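Side-chain contacts in amino acid amide racemase (Ochrobactrum anthropi, PDB 6GIO), which binds pyridoxal-5'-phosphate and belongs to the class-III aminotransferase family of PLP-dependent enzymes: residues 414-417 with 418-422; 214-218 with 219-223. All blocks are in the same frame, centred on the assembly; numbering follows the deposited sequence.

Both contacts are local, each made within one continuous run of chain, and each is buried on one flank and open on another. Contact 1 lies within a single helix, 406-424, far out from the centre of the chain, whereas contact 2 is the entry from a loop into helix 220-229, nearer the middle, with the Leu221 side chain about 12 Å from a bound PLP. They share no element, and their nearest atoms are about 17 Å apart. Regular main-chain bonding dominates contact 1, with one aliphatic pair on the inner face and acidic groups tied to basic neighbours. Contact 2 relies instead on three successive prolines, a turn, a bridging water and hydrophobic packing of Pro216 and Pro217 on the first helical residues.

Contact 1: 414-417 with 418-422; sequences DIVD and QAIGD
Val416 holds CG1 opposite its own backbone N (chi1 172°), while Ile420 carries CG1 opposite its carbonyl carbon (chi1 -67°) and runs on extended to CD1. With these torsions the two side chains lie side by side and point the same way, and Val416 CG1 meets Ile420 CD1 at 3.7 Å. The isoleucine also leans over the turn before it: Ile420 CG1 is 3.2 Å from Val416 O. Beta-branched residues suit this flank because their branches pack close to the backbone and have little freedom to move. Val416 rests on Leu333 of helix 318-339, Ile420 on His340 and Ile342 just beyond it, and small Ala419 on Leu382 and Arg378 of helix 369-382.

The main chain supplies the framework. Ile420 N bonds to Val416 O at 3.0 Å, nearly straight at 171°, and Ala419 N reaches Ile415 O at 2.8 Å. Gln418 N to Asp414 O (2.9 Å) and Gly421 N to Asp417 O (3.2 Å) continue the same spacing of four residues.

The Asp417 carboxylate faces another direction and is held by two partners: OD2 forms a salt bridge with Lys339 and OD1 accepts a hydrogen bond from His340, which together would fix the rotation of the carboxylate and probably favour its charged form. An acidic residue therefore suits this partly exposed place between a lysine and a histidine. Ile415, Val416, Ala419 and Ile420 are buried while Asp414 and Gln418 are exposed, the two-faced pattern of an amphipathic alpha-helix packed against the rest of its domain.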
# COMPACT_ATOMS: atom_id res chain seq x y z
N ASP C 414 -25.56 16.20 20.38
CA ASP C 414 -26.96 16.48 20.07
C ASP C 414 -27.45 15.67 18.90
O ASP C 414 -28.60 15.17 18.90
CB ASP C 414 -27.14 17.99 19.83
CG ASP C 414 -27.21 18.79 21.14
OD1 ASP C 414 -27.38 18.22 22.25
OD2 ASP C 414 -27.09 20.02 21.07
N ILE C 415 -26.60 15.51 17.89
CA ILE C 415 -26.97 14.76 16.70
C ILE C 415 -27.13 13.27 17.04
O ILE C 415 -28.11 12.61 16.64
CB ILE C 415 -25.96 14.95 15.55
CG1 ILE C 415 -26.15 16.36 14.94
CG2 ILE C 415 -26.14 13.85 14.48
CD1 ILE C 415 -25.03 16.79 14.02
N VAL C 416 -26.18 12.74 17.79
CA VAL C 416 -26.27 11.32 18.23
C VAL C 416 -27.55 11.05 19.06
O VAL C 416 -28.22 10.03 18.87
CB VAL C 416 -25.03 10.93 19.07
CG1 VAL C 416 -25.21 9.55 19.69
CG2 VAL C 416 -23.80 10.97 18.19
N ASP C 417 -27.82 11.96 20.00
CA ASP C 417 -29.00 11.93 20.84
C ASP C 417 -30.25 11.90 19.97
O ASP C 417 -31.12 11.04 20.12
CB ASP C 417 -28.96 13.17 21.77
CG ASP C 417 -30.19 13.33 22.63
OD1 ASP C 417 -31.15 12.54 22.57
OD2 ASP C 417 -30.21 14.32 23.37
N GLN C 418 -30.33 12.80 19.01
CA GLN C 418 -31.50 12.87 18.15
C GLN C 418 -31.61 11.67 17.24
O GLN C 418 -32.72 11.19 16.96
CB GLN C 418 -31.45 14.16 17.33
CG GLN C 418 -32.75 14.42 16.56
CD GLN C 418 -33.91 14.75 17.48
OE1 GLN C 418 -35.01 14.22 17.35
NE2 GLN C 418 -33.65 15.61 18.44
N ALA C 419 -30.46 11.17 16.75
CA ALA C 419 -30.48 10.02 15.84
C ALA C 419 -30.98 8.72 16.54
O ALA C 419 -31.80 7.98 16.01
CB ALA C 419 -29.12 9.81 15.16
N ILE C 420 -30.46 8.46 17.74
CA ILE C 420 -30.88 7.30 18.56
C ILE C 420 -32.39 7.36 18.87
O ILE C 420 -33.10 6.37 18.75
CB ILE C 420 -30.10 7.23 19.88
CG1 ILE C 420 -28.63 6.92 19.59
CG2 ILE C 420 -30.66 6.14 20.75
CD1 ILE C 420 -27.69 6.99 20.76
N GLY C 421 -32.85 8.54 19.28
CA GLY C 421 -34.24 8.76 19.62
C GLY C 421 -35.12 8.55 18.42
O GLY C 421 -36.14 7.89 18.52
N ASP C 422 -34.72 9.09 17.28
CA ASP C 422 -35.57 8.99 16.07
C ASP C 422 -35.66 7.54 15.62
O ASP C 422 -36.68 7.11 15.13
CB ASP C 422 -35.00 9.83 14.91
CG ASP C 422 -35.11 11.34 15.15
OD1 ASP C 422 -35.81 11.75 16.07
OD2 ASP C 422 -34.50 12.11 14.40

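Contact 2: 214-218 with 219-223; sequences VVPPP and AFLEA
Pro216 and Leu221 cross at about a right angle, the puckered proline ring meeting the leucine branch at Pro216 CG and Leu221 CD1, 3.7 Å apart. Leu221 sets CG opposite its carbonyl carbon (chi1 -70°), which turns the branch back toward the proline. Phe220 swings its ring the other way, with CG anti to the backbone N. Pro216 CB then approaches the ring obliquely, 4.2 Å from Phe220 CD2, and Pro217 CD lies beside Phe220 CB at 4.3 Å. Rigid prolines suit this approach, since they hold an extended path without needing backbone donors.

A type II beta turn from Pro217 to Phe220 joins the two parts, closed by Phe220 N to Pro217 O at 3.3 Å. Pro218 fits the second position of the turn; Ala219 takes the third with a positive phi (82°), then serves as N-cap. Ala223 N bonds to Ala219 O at 3.1 Å, beginning the helical bonding. A water accepts from Leu221 N at 3.1 Å and also bonds to Pro217 O, giving that early helical N-H a partner.

Phe220 touches Pro170 and also Ala179, Val182 and Leu183 of helix 179-191, so the start of helix 220-229 is packed against that helix within the crossover from strand 199-204 to its parallel neighbour 234-238.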
# COMPACT_ATOMS: atom_id res chain seq x y z
N VAL C 214 -12.54 -2.15 22.62
CA VAL C 214 -12.41 -2.74 23.92
C VAL C 214 -11.11 -2.34 24.60
O VAL C 214 -10.04 -2.67 24.12
CB VAL C 214 -12.49 -4.29 23.82
CG1 VAL C 214 -12.32 -4.94 25.19
CG2 VAL C 214 -13.81 -4.70 23.22
N VAL C 215 -11.20 -1.66 25.73
CA VAL C 215 -10.03 -1.38 26.53
C VAL C 215 -9.82 -2.56 27.47
O VAL C 215 -10.71 -2.92 28.25
CB VAL C 215 -10.17 -0.13 27.41
CG1 VAL C 215 -8.88 0.15 28.21
CG2 VAL C 215 -10.52 1.08 26.56
N PRO C 216 -8.62 -3.16 27.42
CA PRO C 216 -8.42 -4.30 28.29
C PRO C 216 -8.50 -3.92 29.77
O PRO C 216 -8.34 -2.74 30.10
CB PRO C 216 -7.01 -4.77 27.93
CG PRO C 216 -6.31 -3.52 27.53
CD PRO C 216 -7.37 -2.73 26.78
N PRO C 217 -8.71 -4.94 30.65
CA PRO C 217 -8.58 -4.77 32.09
C PRO C 217 -7.17 -4.35 32.43
O PRO C 217 -6.24 -4.82 31.82
CB PRO C 217 -8.82 -6.19 32.65
CG PRO C 217 -9.27 -7.03 31.51
CD PRO C 217 -8.79 -6.36 30.27
N PRO C 218 -7.02 -3.44 33.39
CA PRO C 218 -5.71 -2.93 33.77
C PRO C 218 -4.73 -4.02 34.06
O PRO C 218 -5.08 -5.00 34.67
CB PRO C 218 -6.00 -2.15 35.06
CG PRO C 218 -7.42 -1.71 34.89
CD PRO C 218 -8.11 -2.86 34.21
N ALA C 219 -3.49 -3.84 33.61
CA ALA C 219 -2.35 -4.71 33.93
C ALA C 219 -2.31 -5.96 33.06
O ALA C 219 -1.28 -6.61 33.02
CB ALA C 219 -2.33 -5.09 35.41
N PHE C 220 -3.39 -6.29 32.35
CA PHE C 220 -3.40 -7.45 31.51
C PHE C 220 -2.31 -7.47 30.42
O PHE C 220 -1.56 -8.45 30.32
CB PHE C 220 -4.77 -7.68 30.86
CG PHE C 220 -4.74 -8.73 29.77
CD1 PHE C 220 -4.60 -10.08 30.09
CD2 PHE C 220 -4.86 -8.38 28.44
CE1 PHE C 220 -4.55 -11.06 29.10
CE2 PHE C 220 -4.82 -9.33 27.44
CZ PHE C 220 -4.66 -10.67 27.76
N LEU C 221 -2.24 -6.41 29.60
CA LEU C 221 -1.31 -6.35 28.50
C LEU C 221 0.13 -6.40 29.00
O LEU C 221 0.97 -7.03 28.36
CB LEU C 221 -1.55 -5.10 27.67
CG LEU C 221 -2.86 -5.09 26.85
CD1 LEU C 221 -2.93 -3.85 25.99
CD2 LEU C 221 -3.00 -6.33 25.96
N GLU C 222 0.43 -5.74 30.12
CA GLU C 222 1.78 -5.79 30.71
C GLU C 222 2.14 -7.19 31.16
O GLU C 222 3.30 -7.61 31.04
CB GLU C 222 1.96 -4.81 31.88
CG GLU C 222 3.41 -4.78 32.39
CD GLU C 222 3.71 -3.66 33.39
OE1 GLU C 222 2.80 -2.93 33.79
OE2 GLU C 222 4.87 -3.53 33.81
N ALA C 223 1.17 -7.91 31.72
CA ALA C 223 1.42 -9.28 32.16
C ALA C 223 1.62 -10.21 30.94
O ALA C 223 2.42 -11.14 30.97
CB ALA C 223 0.29 -9.78 33.05
O HOH W 1 -4.13 -4.00 30.03